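Local coordinates for protein adenylate cyclase (Hippeastrum hybrid cultivar, PDB 6YP4) that hydrolyses triphosphate as its dominant activity, although first thought to be an adenylyl cyclase, and binds magnesium and a GTP analogue, at residues E2-P12 with Y161-P170; G131-V139 with L148-G156. All coordinates share one frame; numbering follows the deposited sequence.

Contacts 1 and 2 lie in one antiparallel sheet, their centres about 13 Å apart. In sequence the order is 2-12, 131-139, 148-156, 161-170, so both segments of contact 2 fall between the two of contact 1. In the sheet, strand 127-141 pairs with 147-155, that strand with 158-166, and 158-166 with 2-9, which brings the first strand of the chain beside a much later one. Probable backbone hydrogen bonds join E162 to D151 and E164 to E149. Both contacts touch the same bound nucleotide analogue, so the two supply part of one ligand pocket, completed by residues such as R52, R54 and K67.

Contact 1 (E2-P12 with Y161-P170); sequences EIEIKLRLPSP and YEIECETTEP. With GCP (phosphomethylphosphonic acid guanylate ester), chain B; EDO (1,2-ethanediol), chain H.
The ExExK signature of CYTH proteins, here E2, I3, E4, I5 and K6, pairs antiparallel with strand 161-166, and alternation sorts the side chains into a charged and an apolar face. The backbones are tied at the hydrogen-bonded pairs I5-C165 and L7-I163; I5 N reaches C165 O at 2.8 Å in a nearly straight bond (170°). On the charged face K6 swings CG away from its own carbonyl carbon (chi1 -68°) and runs fully extended. Its CG slides past E164 CG at 3.7 Å, and NZ arrives at O1G of the terminal phosphate at 3.0 Å, a weak bond. E164 brings OE1 to within 2.7 Å of that same O1G, and K195 forms salt bridges to both E164 and E162 from outside. E4, in the conformer described, points its carboxylate toward the ribose O3'. E166 bends at chi2 (-85°), tucking CG against the I3 carbonyl; in the conformer described, E2 OE1 lies 3.3 Å from E166 OE2, two acceptors side by side. A magnesium ion is bound close to the E2 side chain. Behind the sheet the packing is apolar: I3 CG2 touches P170 CB at 3.9 Å, and L7 CB lies alongside I163 CG2, also at 3.9 Å, under helix 170-183. At the far end P12 crosses Y161 at about a right angle, CG meeting OH at 3.3 Å, while S11 O sits over the ring near its rim. Glutamates and lysine directed inward from paired strands are the hallmark of the triphosphate tunnel of the CYTH fold.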
loop_
_atom_site.group_PDB
_atom_site.type_symbol
_atom_site.label_atom_id
_atom_site.label_comp_id
_atom_site.label_asym_id
_atom_site.label_seq_id
_atom_site.Cartn_x
_atom_site.Cartn_y
_atom_site.Cartn_z
ATOM N N GLU A 2 12.049 -5.790 -7.278
ATOM C CA GLU A 2 10.658 -6.028 -6.911
ATOM C C GLU A 2 10.288 -7.459 -7.286
ATOM O O GLU A 2 10.429 -7.854 -8.449
ATOM C CB GLU A 2 9.740 -5.028 -7.615
ATOM C CG GLU A 2 8.294 -5.075 -7.172
ATOM C CD GLU A 2 8.017 -4.164 -5.990
ATOM O OE1 GLU A 2 8.977 -3.793 -5.284
ATOM O OE2 GLU A 2 6.839 -3.820 -5.765
ATOM N N ILE A 3 9.820 -8.233 -6.308
ATOM C CA ILE A 3 9.486 -9.641 -6.497
ATOM C C ILE A 3 7.997 -9.842 -6.251
ATOM O O ILE A 3 7.481 -9.481 -5.185
ATOM C CB ILE A 3 10.314 -10.542 -5.566
ATOM C CG1 ILE A 3 11.807 -10.333 -5.826
ATOM C CG2 ILE A 3 9.928 -11.997 -5.767
ATOM C CD1 ILE A 3 12.693 -11.445 -5.309
ATOM N N GLU A 4 7.308 -10.434 -7.232
ATOM C CA GLU A 4 5.883 -10.709 -7.117
ATOM C C GLU A 4 5.575 -12.102 -7.645
ATOM O O GLU A 4 6.244 -12.621 -8.550
ATOM C CB GLU A 4 5.016 -9.674 -7.868
ATOM C CG GLU A 4 4.509 -8.534 -6.982
ATOM C CD GLU A 4 3.277 -7.824 -7.520
ATOM O OE1 GLU A 4 3.396 -7.115 -8.540
ATOM O OE2 GLU A 4 2.191 -7.959 -6.911
ATOM N N ILE A 5 4.571 -12.715 -7.046
ATOM C CA ILE A 5 3.946 -13.918 -7.581
ATOM C C ILE A 5 2.847 -13.444 -8.521
ATOM O O ILE A 5 2.157 -12.463 -8.223
ATOM C CB ILE A 5 3.384 -14.798 -6.445
ATOM C CG1 ILE A 5 4.478 -15.113 -5.414
ATOM C CG2 ILE A 5 2.752 -16.060 -6.987
ATOM C CD1 ILE A 5 5.671 -15.771 -5.997
ATOM N N LYS A 6 2.690 -14.093 -9.678
ATOM C CA LYS A 6 1.696 -13.650 -10.655
ATOM C C LYS A 6 1.020 -14.868 -11.270
ATOM O O LYS A 6 1.651 -15.621 -12.021
ATOM C CB LYS A 6 2.331 -12.767 -11.732
ATOM C CG LYS A 6 2.805 -11.411 -11.219
ATOM C CD LYS A 6 3.260 -10.500 -12.345
ATOM C CE LYS A 6 3.673 -9.137 -11.822
ATOM N NZ LYS A 6 4.094 -8.250 -12.944
ATOM N N LEU A 7 -0.260 -15.057 -10.953
ATOM C CA LEU A 7 -1.062 -16.169 -11.453
ATOM C C LEU A 7 -2.212 -15.626 -12.291
ATOM O O LEU A 7 -2.794 -14.592 -11.960
ATOM C CB LEU A 7 -1.622 -16.996 -10.303
ATOM C CG LEU A 7 -0.662 -17.333 -9.160
ATOM C CD1 LEU A 7 -1.438 -17.937 -7.999
ATOM C CD2 LEU A 7 0.428 -18.297 -9.625
ATOM N N ARG A 8 -2.555 -16.320 -13.371
ATOM C CA ARG A 8 -3.631 -15.872 -14.247
ATOM C C ARG A 8 -4.871 -16.733 -14.025
ATOM O O ARG A 8 -4.770 -17.957 -13.952
ATOM C CB ARG A 8 -3.188 -15.926 -15.711
ATOM C CG ARG A 8 -4.246 -15.452 -16.699
ATOM C CD ARG A 8 -3.711 -15.472 -18.122
ATOM N NE ARG A 8 -4.736 -15.069 -19.075
ATOM C CZ ARG A 8 -4.659 -15.277 -20.386
ATOM N NH1 ARG A 8 -3.596 -15.888 -20.911
ATOM N NH2 ARG A 8 -5.648 -14.879 -21.172
ATOM N N LEU A 9 -6.057 -16.081 -13.908
ATOM C CA LEU A 9 -7.308 -16.832 -13.885
ATOM C C LEU A 9 -7.901 -16.930 -15.297
ATOM O O LEU A 9 -7.826 -15.966 -16.074
ATOM C CB LEU A 9 -8.323 -16.177 -12.952
ATOM C CG LEU A 9 -7.735 -15.704 -11.620
ATOM C CD1 LEU A 9 -8.813 -15.097 -10.775
ATOM C CD2 LEU A 9 -7.126 -16.877 -10.895
ATOM N N PRO A 10 -8.543 -18.058 -15.630
ATOM C CA PRO A 10 -9.006 -18.267 -17.023
ATOM C C PRO A 10 -10.274 -17.524 -17.427
ATOM O O PRO A 10 -10.526 -17.402 -18.634
ATOM C CB PRO A 10 -9.255 -19.790 -17.095
ATOM C CG PRO A 10 -9.433 -20.225 -15.657
ATOM C CD PRO A 10 -8.558 -19.304 -14.834
ATOM N N SER A 11 -11.114 -17.067 -16.510
ATOM C CA SER A 11 -12.492 -16.809 -16.900
ATOM C C SER A 11 -13.128 -15.853 -15.917
ATOM O O SER A 11 -12.659 -15.726 -14.775
ATOM C CB SER A 11 -13.302 -18.113 -16.946
ATOM O OG SER A 11 -13.433 -18.606 -15.619
ATOM N N PRO A 12 -14.216 -15.192 -16.307
ATOM C CA PRO A 12 -15.025 -14.431 -15.340
ATOM C C PRO A 12 -15.497 -15.255 -14.155
ATOM O O PRO A 12 -15.490 -14.765 -13.022
ATOM C CB PRO A 12 -16.215 -13.955 -16.184
ATOM C CG PRO A 12 -15.638 -13.836 -17.587
ATOM C CD PRO A 12 -14.698 -15.030 -17.691
ATOM N N TYR A 161 -7.648 -11.666 -16.196
ATOM C CA TYR A 161 -7.790 -11.657 -14.742
ATOM C C TYR A 161 -6.524 -12.240 -14.132
ATOM O O TYR A 161 -6.032 -13.277 -14.598
ATOM C CB TYR A 161 -9.015 -12.469 -14.297
ATOM C CG TYR A 161 -10.304 -12.121 -15.014
ATOM C CD1 TYR A 161 -11.208 -11.216 -14.457
ATOM C CD2 TYR A 161 -10.634 -12.713 -16.236
ATOM C CE1 TYR A 161 -12.385 -10.898 -15.101
ATOM C CE2 TYR A 161 -11.805 -12.397 -16.886
ATOM C CZ TYR A 161 -12.679 -11.492 -16.311
ATOM O OH TYR A 161 -13.851 -11.171 -16.959
ATOM N N GLU A 162 -5.977 -11.576 -13.110
ATOM C CA GLU A 162 -4.799 -12.105 -12.451
ATOM C C GLU A 162 -4.949 -11.934 -10.953
ATOM O O GLU A 162 -5.723 -11.095 -10.473
ATOM C CB GLU A 162 -3.491 -11.425 -12.873
ATOM C CG GLU A 162 -3.257 -11.297 -14.355
ATOM C CD GLU A 162 -2.169 -10.292 -14.671
ATOM O OE1 GLU A 162 -1.049 -10.457 -14.151
ATOM O OE2 GLU A 162 -2.451 -9.330 -15.408
ATOM N N ILE A 163 -4.178 -12.719 -10.218
ATOM C CA ILE A 163 -3.941 -12.447 -8.804
ATOM C C ILE A 163 -2.436 -12.412 -8.565
ATOM O O ILE A 163 -1.688 -13.215 -9.139
ATOM C CB ILE A 163 -4.648 -13.469 -7.890
ATOM C CG1 ILE A 163 -4.481 -13.025 -6.419
ATOM C CG2 ILE A 163 -4.119 -14.872 -8.120
ATOM C CD1 ILE A 163 -5.651 -13.355 -5.533
ATOM N N GLU A 164 -1.987 -11.457 -7.740
ATOM C CA GLU A 164 -0.564 -11.205 -7.553
ATOM C C GLU A 164 -0.280 -10.904 -6.091
ATOM O O GLU A 164 -1.161 -10.452 -5.362
ATOM C CB GLU A 164 -0.079 -10.043 -8.418
ATOM C CG GLU A 164 -0.444 -10.239 -9.883
ATOM C CD GLU A 164 -0.155 -9.029 -10.726
ATOM O OE1 GLU A 164 0.307 -8.008 -10.165
ATOM O OE2 GLU A 164 -0.404 -9.102 -11.946
ATOM N N CYS A 165 0.972 -11.155 -5.691
ATOM C CA CYS A 165 1.413 -10.995 -4.307
ATOM C C CYS A 165 2.887 -10.609 -4.270
ATOM O O CYS A 165 3.746 -11.387 -4.694
ATOM C CB CYS A 165 1.184 -12.287 -3.515
ATOM S SG CYS A 165 1.588 -12.104 -1.764
ATOM N N GLU A 166 3.181 -9.422 -3.737
ATOM C CA GLU A 166 4.557 -8.979 -3.541
ATOM C C GLU A 166 5.101 -9.584 -2.255
ATOM O O GLU A 166 4.444 -9.536 -1.211
ATOM C CB GLU A 166 4.620 -7.446 -3.480
ATOM C CG GLU A 166 5.856 -6.818 -4.142
ATOM C CD GLU A 166 7.065 -6.752 -3.221
ATOM O OE1 GLU A 166 6.876 -6.862 -1.988
ATOM O OE2 GLU A 166 8.203 -6.584 -3.729
ATOM N N THR A 167 6.302 -10.146 -2.324
ATOM C CA THR A 167 6.827 -10.866 -1.176
ATOM C C THR A 167 8.347 -10.900 -1.254
ATOM O O THR A 167 8.939 -10.733 -2.324
ATOM C CB THR A 167 6.256 -12.282 -1.119
ATOM O OG1 THR A 167 6.811 -12.996 -0.008
ATOM C CG2 THR A 167 6.574 -13.027 -2.423
ATOM N N THR A 168 8.969 -11.100 -0.093
ATOM C CA THR A 168 10.396 -11.368 -0.029
ATOM C C THR A 168 10.691 -12.858 0.007
ATOM O O THR A 168 11.864 -13.240 -0.038
ATOM C CB THR A 168 11.025 -10.695 1.201
ATOM O OG1 THR A 168 10.543 -11.323 2.395
ATOM C CG2 THR A 168 10.683 -9.232 1.235
ATOM N N GLU A 169 9.653 -13.706 0.078
ATOM C CA GLU A 169 9.802 -15.156 0.111
ATOM C C GLU A 169 9.014 -15.793 -1.041
ATOM O O GLU A 169 8.023 -16.486 -0.809
ATOM C CB GLU A 169 9.328 -15.748 1.437
ATOM C CG GLU A 169 9.795 -15.028 2.695
ATOM C CD GLU A 169 9.335 -15.740 3.962
ATOM O OE1 GLU A 169 9.637 -16.945 4.117
ATOM O OE2 GLU A 169 8.637 -15.113 4.775
ATOM N N PRO A 170 9.472 -15.607 -2.287
ATOM C CA PRO A 170 8.644 -16.052 -3.428
ATOM C C PRO A 170 8.316 -17.535 -3.434
ATOM O O PRO A 170 7.168 -17.900 -3.717
ATOM C CB PRO A 170 9.492 -15.658 -4.650
ATOM C CG PRO A 170 10.883 -15.439 -4.112
ATOM C CD PRO A 170 10.708 -14.943 -2.723
HETATM P PG GCP B . 1.520 -5.557 -12.347
HETATM O O1G GCP B . 1.416 -7.051 -12.420
HETATM O O2G GCP B . 0.199 -4.914 -12.708
HETATM O O3G GCP B . 2.604 -5.080 -13.283
HETATM C C3B GCP B . 1.948 -5.106 -10.629
HETATM P PB GCP B . 2.161 -3.266 -10.542
HETATM O O1B GCP B . 2.863 -2.714 -11.749
HETATM O O2B GCP B . 0.837 -2.584 -10.300
HETATM O O3A GCP B . 3.124 -3.014 -9.234
HETATM P PA GCP B . 3.278 -1.494 -8.628
HETATM O O1A GCP B . 4.749 -1.304 -8.304
HETATM O O2A GCP B . 2.857 -0.524 -9.711
HETATM O "O5'" GCP B . 2.280 -1.304 -7.280
HETATM C "C5'" GCP B . 1.679 -2.458 -6.708
HETATM C "C4'" GCP B . 2.766 -3.417 -6.058
HETATM O "O4'" GCP B . 3.826 -2.676 -5.186
HETATM C "C3'" GCP B . 2.183 -4.225 -5.258
HETATM O "O3'" GCP B . 2.723 -5.560 -5.424
HETATM C "C2'" GCP B . 2.381 -3.625 -3.705
HETATM O "O2'" GCP B . 2.632 -4.690 -2.714
HETATM C "C1'" GCP B . 3.305 -2.744 -3.711
HETATM N N9 GCP B . 2.739 -1.404 -3.279
HETATM C C8 GCP B . 2.346 -0.506 -4.191
HETATM N N7 GCP B . 1.888 0.588 -3.556
HETATM C C5 GCP B . 1.995 0.364 -2.236
HETATM C C6 GCP B . 1.675 1.145 -1.128
HETATM O O6 GCP B . 1.214 2.228 -1.277
HETATM N N1 GCP B . 1.887 0.676 0.102
HETATM C C2 GCP B . 2.415 -0.566 0.272
HETATM N N2 GCP B . 2.601 -0.974 1.663
HETATM N N3 GCP B . 2.727 -1.331 -0.809
HETATM C C4 GCP B . 2.517 -0.863 -2.063
HETATM C C1 EDO H . -4.861 -19.439 -18.805
HETATM O O1 EDO H . -5.834 -18.479 -19.241
HETATM C C2 EDO H . -4.489 -19.151 -17.361
HETATM O O2 EDO H . -5.614 -19.411 -16.513
HETATM O O HOH W 1 1.188 -8.505 -14.770
HETATM O O HOH W 2 -7.439 -14.040 -17.876
#

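Contact 2 (G131-V139 with L148-G156); sequences GGFRNVRAV and LELDETEYG. With GCP (phosphomethylphosphonic acid guanylate ester), chain B.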
loop_
_atom_site.group_PDB
_atom_site.type_symbol
_atom_site.label_atom_id
_atom_site.label_comp_id
_atom_site.label_asym_id
_atom_site.label_seq_id
_atom_site.Cartn_x
_atom_site.Cartn_y
_atom_site.Cartn_z
ATOM N N GLY A 131 -0.468 5.082 -25.671
ATOM C CA GLY A 131 -1.795 4.643 -25.301
ATOM C C GLY A 131 -1.793 3.992 -23.931
ATOM O O GLY A 131 -0.873 4.177 -23.127
ATOM N N GLY A 132 -2.825 3.202 -23.672
ATOM C CA GLY A 132 -2.915 2.554 -22.378
ATOM C C GLY A 132 -4.134 1.675 -22.247
ATOM O O GLY A 132 -4.750 1.283 -23.241
ATOM N N PHE A 133 -4.475 1.360 -20.999
ATOM C CA PHE A 133 -5.575 0.449 -20.709
ATOM C C PHE A 133 -6.047 0.685 -19.280
ATOM O O PHE A 133 -5.394 1.371 -18.491
ATOM C CB PHE A 133 -5.174 -1.020 -20.928
ATOM C CG PHE A 133 -3.968 -1.454 -20.131
ATOM C CD1 PHE A 133 -4.111 -2.005 -18.858
ATOM C CD2 PHE A 133 -2.685 -1.315 -20.655
ATOM C CE1 PHE A 133 -2.993 -2.394 -18.110
ATOM C CE2 PHE A 133 -1.563 -1.716 -19.913
ATOM C CZ PHE A 133 -1.724 -2.250 -18.636
ATOM N N ARG A 134 -7.184 0.071 -18.957
ATOM C CA ARG A 134 -7.910 0.239 -17.708
ATOM C C ARG A 134 -7.762 -1.031 -16.859
ATOM O O ARG A 134 -7.592 -2.131 -17.394
ATOM C CB ARG A 134 -9.394 0.539 -18.019
ATOM C CG ARG A 134 -10.405 0.512 -16.869
ATOM C CD ARG A 134 -11.853 0.522 -17.423
ATOM N NE ARG A 134 -12.868 0.922 -16.438
ATOM C CZ ARG A 134 -13.622 0.075 -15.739
ATOM N NH1 ARG A 134 -14.516 0.536 -14.868
ATOM N NH2 ARG A 134 -13.493 -1.234 -15.909
ATOM N N ASN A 135 -7.809 -0.879 -15.537
ATOM C CA ASN A 135 -7.713 -2.050 -14.669
ATOM C C ASN A 135 -8.453 -1.779 -13.365
ATOM O O ASN A 135 -8.306 -0.700 -12.781
ATOM C CB ASN A 135 -6.243 -2.412 -14.396
ATOM C CG ASN A 135 -6.077 -3.646 -13.501
ATOM O OD1 ASN A 135 -6.281 -4.786 -13.940
ATOM N ND2 ASN A 135 -5.652 -3.425 -12.247
ATOM N N VAL A 136 -9.272 -2.739 -12.950
ATOM C CA VAL A 136 -9.938 -2.725 -11.652
ATOM C C VAL A 136 -9.150 -3.625 -10.713
ATOM O O VAL A 136 -8.966 -4.812 -10.994
ATOM C CB VAL A 136 -11.397 -3.186 -11.754
ATOM C CG1 VAL A 136 -12.055 -3.158 -10.356
ATOM C CG2 VAL A 136 -12.162 -2.293 -12.702
ATOM N N ARG A 137 -8.689 -3.072 -9.591
ATOM C CA ARG A 137 -7.838 -3.805 -8.663
ATOM C C ARG A 137 -8.507 -3.849 -7.300
ATOM O O ARG A 137 -8.777 -2.798 -6.708
ATOM C CB ARG A 137 -6.445 -3.169 -8.555
ATOM C CG ARG A 137 -5.620 -3.668 -7.358
ATOM C CD ARG A 137 -4.154 -3.314 -7.543
ATOM N NE ARG A 137 -3.578 -3.917 -8.752
ATOM C CZ ARG A 137 -2.380 -3.599 -9.247
ATOM N NH1 ARG A 137 -1.630 -2.681 -8.651
ATOM N NH2 ARG A 137 -1.924 -4.188 -10.341
ATOM N N ALA A 138 -8.752 -5.064 -6.813
ATOM C CA ALA A 138 -9.277 -5.331 -5.484
ATOM C C ALA A 138 -8.130 -5.834 -4.619
ATOM O O ALA A 138 -7.408 -6.751 -5.026
ATOM C CB ALA A 138 -10.413 -6.365 -5.557
ATOM N N VAL A 139 -7.939 -5.214 -3.451
ATOM C CA VAL A 139 -6.782 -5.466 -2.593
ATOM C C VAL A 139 -7.247 -6.173 -1.332
ATOM O O VAL A 139 -8.269 -5.802 -0.745
ATOM C CB VAL A 139 -6.040 -4.166 -2.219
ATOM C CG1 VAL A 139 -4.730 -4.467 -1.472
ATOM C CG2 VAL A 139 -5.789 -3.321 -3.447
ATOM N N LEU A 148 -2.758 -9.395 -1.254
ATOM C CA LEU A 148 -3.153 -9.964 -2.544
ATOM C C LEU A 148 -3.861 -8.914 -3.384
ATOM O O LEU A 148 -4.702 -8.164 -2.876
ATOM C CB LEU A 148 -4.083 -11.160 -2.352
ATOM C CG LEU A 148 -3.645 -12.313 -1.444
ATOM C CD1 LEU A 148 -4.783 -13.304 -1.304
ATOM C CD2 LEU A 148 -2.376 -13.005 -1.933
ATOM N N GLU A 149 -3.525 -8.866 -4.679
ATOM C CA GLU A 149 -4.131 -7.932 -5.621
ATOM C C GLU A 149 -4.788 -8.733 -6.730
ATOM O O GLU A 149 -4.095 -9.451 -7.463
ATOM C CB GLU A 149 -3.096 -6.975 -6.209
ATOM C CG GLU A 149 -2.638 -5.882 -5.259
ATOM C CD GLU A 149 -1.187 -5.526 -5.476
ATOM O OE1 GLU A 149 -0.329 -6.357 -5.127
ATOM O OE2 GLU A 149 -0.903 -4.434 -6.011
ATOM N N LEU A 150 -6.111 -8.629 -6.836
ATOM C CA LEU A 150 -6.904 -9.346 -7.828
ATOM C C LEU A 150 -7.323 -8.340 -8.892
ATOM O O LEU A 150 -8.042 -7.378 -8.594
ATOM C CB LEU A 150 -8.118 -9.988 -7.156
ATOM C CG LEU A 150 -9.056 -10.865 -7.982
ATOM C CD1 LEU A 150 -8.348 -12.153 -8.407
ATOM C CD2 LEU A 150 -10.329 -11.184 -7.209
ATOM N N ASP A 151 -6.873 -8.551 -10.125
ATOM C CA ASP A 151 -6.991 -7.558 -11.179
ATOM C C ASP A 151 -7.987 -8.006 -12.243
ATOM O O ASP A 151 -8.052 -9.185 -12.595
ATOM C CB ASP A 151 -5.634 -7.297 -11.847
ATOM C CG ASP A 151 -4.686 -6.478 -10.982
ATOM O OD1 ASP A 151 -5.150 -5.623 -10.166
ATOM O OD2 ASP A 151 -3.462 -6.667 -11.160
ATOM N N GLU A 152 -8.747 -7.053 -12.756
ATOM C CA GLU A 152 -9.597 -7.247 -13.921
ATOM C C GLU A 152 -9.141 -6.213 -14.937
ATOM O O GLU A 152 -9.416 -5.018 -14.780
ATOM C CB GLU A 152 -11.075 -7.097 -13.566
ATOM C CG GLU A 152 -12.034 -7.291 -14.742
ATOM C CD GLU A 152 -13.491 -7.219 -14.326
ATOM O OE1 GLU A 152 -13.762 -7.138 -13.107
ATOM O OE2 GLU A 152 -14.364 -7.240 -15.220
ATOM N N THR A 153 -8.455 -6.678 -15.988
ATOM C CA THR A 153 -7.686 -5.821 -16.880
ATOM C C THR A 153 -8.388 -5.761 -18.230
ATOM O O THR A 153 -8.479 -6.774 -18.935
ATOM C CB THR A 153 -6.261 -6.337 -17.032
ATOM O OG1 THR A 153 -5.662 -6.458 -15.733
ATOM C CG2 THR A 153 -5.456 -5.380 -17.870
ATOM N N GLU A 154 -8.873 -4.581 -18.583
ATOM C CA GLU A 154 -9.619 -4.369 -19.820
ATOM C C GLU A 154 -8.667 -3.711 -20.799
ATOM O O GLU A 154 -8.348 -2.525 -20.675
ATOM C CB GLU A 154 -10.867 -3.523 -19.592
ATOM C CG GLU A 154 -11.663 -3.902 -18.346
ATOM C CD GLU A 154 -12.818 -4.854 -18.636
ATOM O OE1 GLU A 154 -12.897 -5.375 -19.776
ATOM O OE2 GLU A 154 -13.641 -5.084 -17.718
ATOM N N TYR A 155 -8.164 -4.504 -21.734
ATOM C CA TYR A 155 -7.431 -3.965 -22.862
ATOM C C TYR A 155 -8.432 -3.619 -23.953
ATOM O O TYR A 155 -9.611 -3.970 -23.878
ATOM C CB TYR A 155 -6.402 -4.970 -23.387
ATOM C CG TYR A 155 -5.424 -5.501 -22.373
ATOM C CD1 TYR A 155 -4.291 -4.764 -22.012
ATOM C CD2 TYR A 155 -5.612 -6.748 -21.785
ATOM C CE1 TYR A 155 -3.377 -5.251 -21.082
ATOM C CE2 TYR A 155 -4.712 -7.240 -20.847
ATOM C CZ TYR A 155 -3.592 -6.491 -20.506
ATOM O OH TYR A 155 -2.695 -6.994 -19.571
ATOM N N GLY A 156 -7.964 -2.926 -24.983
ATOM C CA GLY A 156 -8.845 -2.685 -26.109
ATOM C C GLY A 156 -9.401 -3.968 -26.690
ATOM O O GLY A 156 -10.540 -4.004 -27.158
HETATM P PG GCP B . 1.520 -5.557 -12.347
HETATM O O1G GCP B . 1.416 -7.051 -12.420
HETATM O O2G GCP B . 0.199 -4.914 -12.708
HETATM O O3G GCP B . 2.604 -5.080 -13.283
HETATM C C3B GCP B . 1.948 -5.106 -10.629
HETATM P PB GCP B . 2.161 -3.266 -10.542
HETATM O O1B GCP B . 2.863 -2.714 -11.749
HETATM O O2B GCP B . 0.837 -2.584 -10.300
HETATM O O3A GCP B . 3.124 -3.014 -9.234
HETATM P PA GCP B . 3.278 -1.494 -8.628
HETATM O O1A GCP B . 4.749 -1.304 -8.304
HETATM O O2A GCP B . 2.857 -0.524 -9.711
HETATM O "O5'" GCP B . 2.280 -1.304 -7.280
HETATM C "C5'" GCP B . 1.679 -2.458 -6.708
HETATM C "C4'" GCP B . 2.766 -3.417 -6.058
HETATM O "O4'" GCP B . 3.826 -2.676 -5.186
HETATM C "C3'" GCP B . 2.183 -4.225 -5.258
HETATM O "O3'" GCP B . 2.723 -5.560 -5.424
HETATM C "C2'" GCP B . 2.381 -3.625 -3.705
HETATM O "O2'" GCP B . 2.632 -4.690 -2.714
HETATM C "C1'" GCP B . 3.305 -2.744 -3.711
HETATM N N9 GCP B . 2.739 -1.404 -3.279
HETATM C C8 GCP B . 2.346 -0.506 -4.191
HETATM N N7 GCP B . 1.888 0.588 -3.556
HETATM C C5 GCP B . 1.995 0.364 -2.236
HETATM C C6 GCP B . 1.675 1.145 -1.128
HETATM O O6 GCP B . 1.214 2.228 -1.277
HETATM N N1 GCP B . 1.887 0.676 0.102
HETATM C C2 GCP B . 2.415 -0.566 0.272
HETATM N N2 GCP B . 2.601 -0.974 1.663
HETATM N N3 GCP B . 2.727 -1.331 -0.809
HETATM C C4 GCP B . 2.517 -0.863 -2.063
HETATM O O HOH W 3 -5.681 -1.289 -24.841
#
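The guanidinium of R137 is held at its edge by D151 and by the nucleotide analogue, while E149 OE2 hovers over one face. D151 takes the side-on grip: NE meets OD1 on its syn lone pair at 2.7 Å, and NH2 meets OD2 at 3.0 Å, with the two groups nearly coplanar. NH1 gives a hydrogen bond to O2B of the analogue at 3.0 Å, and NH2 bonds to the same oxygen. E149 differs: in the conformer described its OE2 stands 3.3 Å from NH1 but well out of the guanidinium plane, so charge alone binds them. Among the rings, Y155 CE1 lies 3.8 Å above the plane of the F133 ring, over its centre, although the planes stand oblique at 49°, and T153 CG2 sits over one face of the Y155 ring, toward its rim. K195 packs against both aromatics and also forms a salt bridge to D151 OD2.

All this rests on a beta hairpin, strands 127-141 and 147-155, within the curled sheet of the CYTH fold. Hydrogen-bonded pairs V136-E152 and A138-L150 set the register, L150 N giving to A138 O at 2.9 Å, and R137 and D151 therefore face each other in the non-hydrogen-bonded pair between them. A single bend at chi3 (-60°) in R137 brings the guanidinium alongside D151.

A second shell steadies the acid. N135 ND2 donates to D151 OD1 at 3.1 Å from above the carboxylate, the amide and carboxylate planes being 80° apart, which gives OD1 two donors from different directions. N135 OD1 in turn accepts from T153 OG1, a 2.5 Å contact whose exact length is doubtful, and ND2 also hydrogen-bonds to Q32 OE1 on strand 26-39.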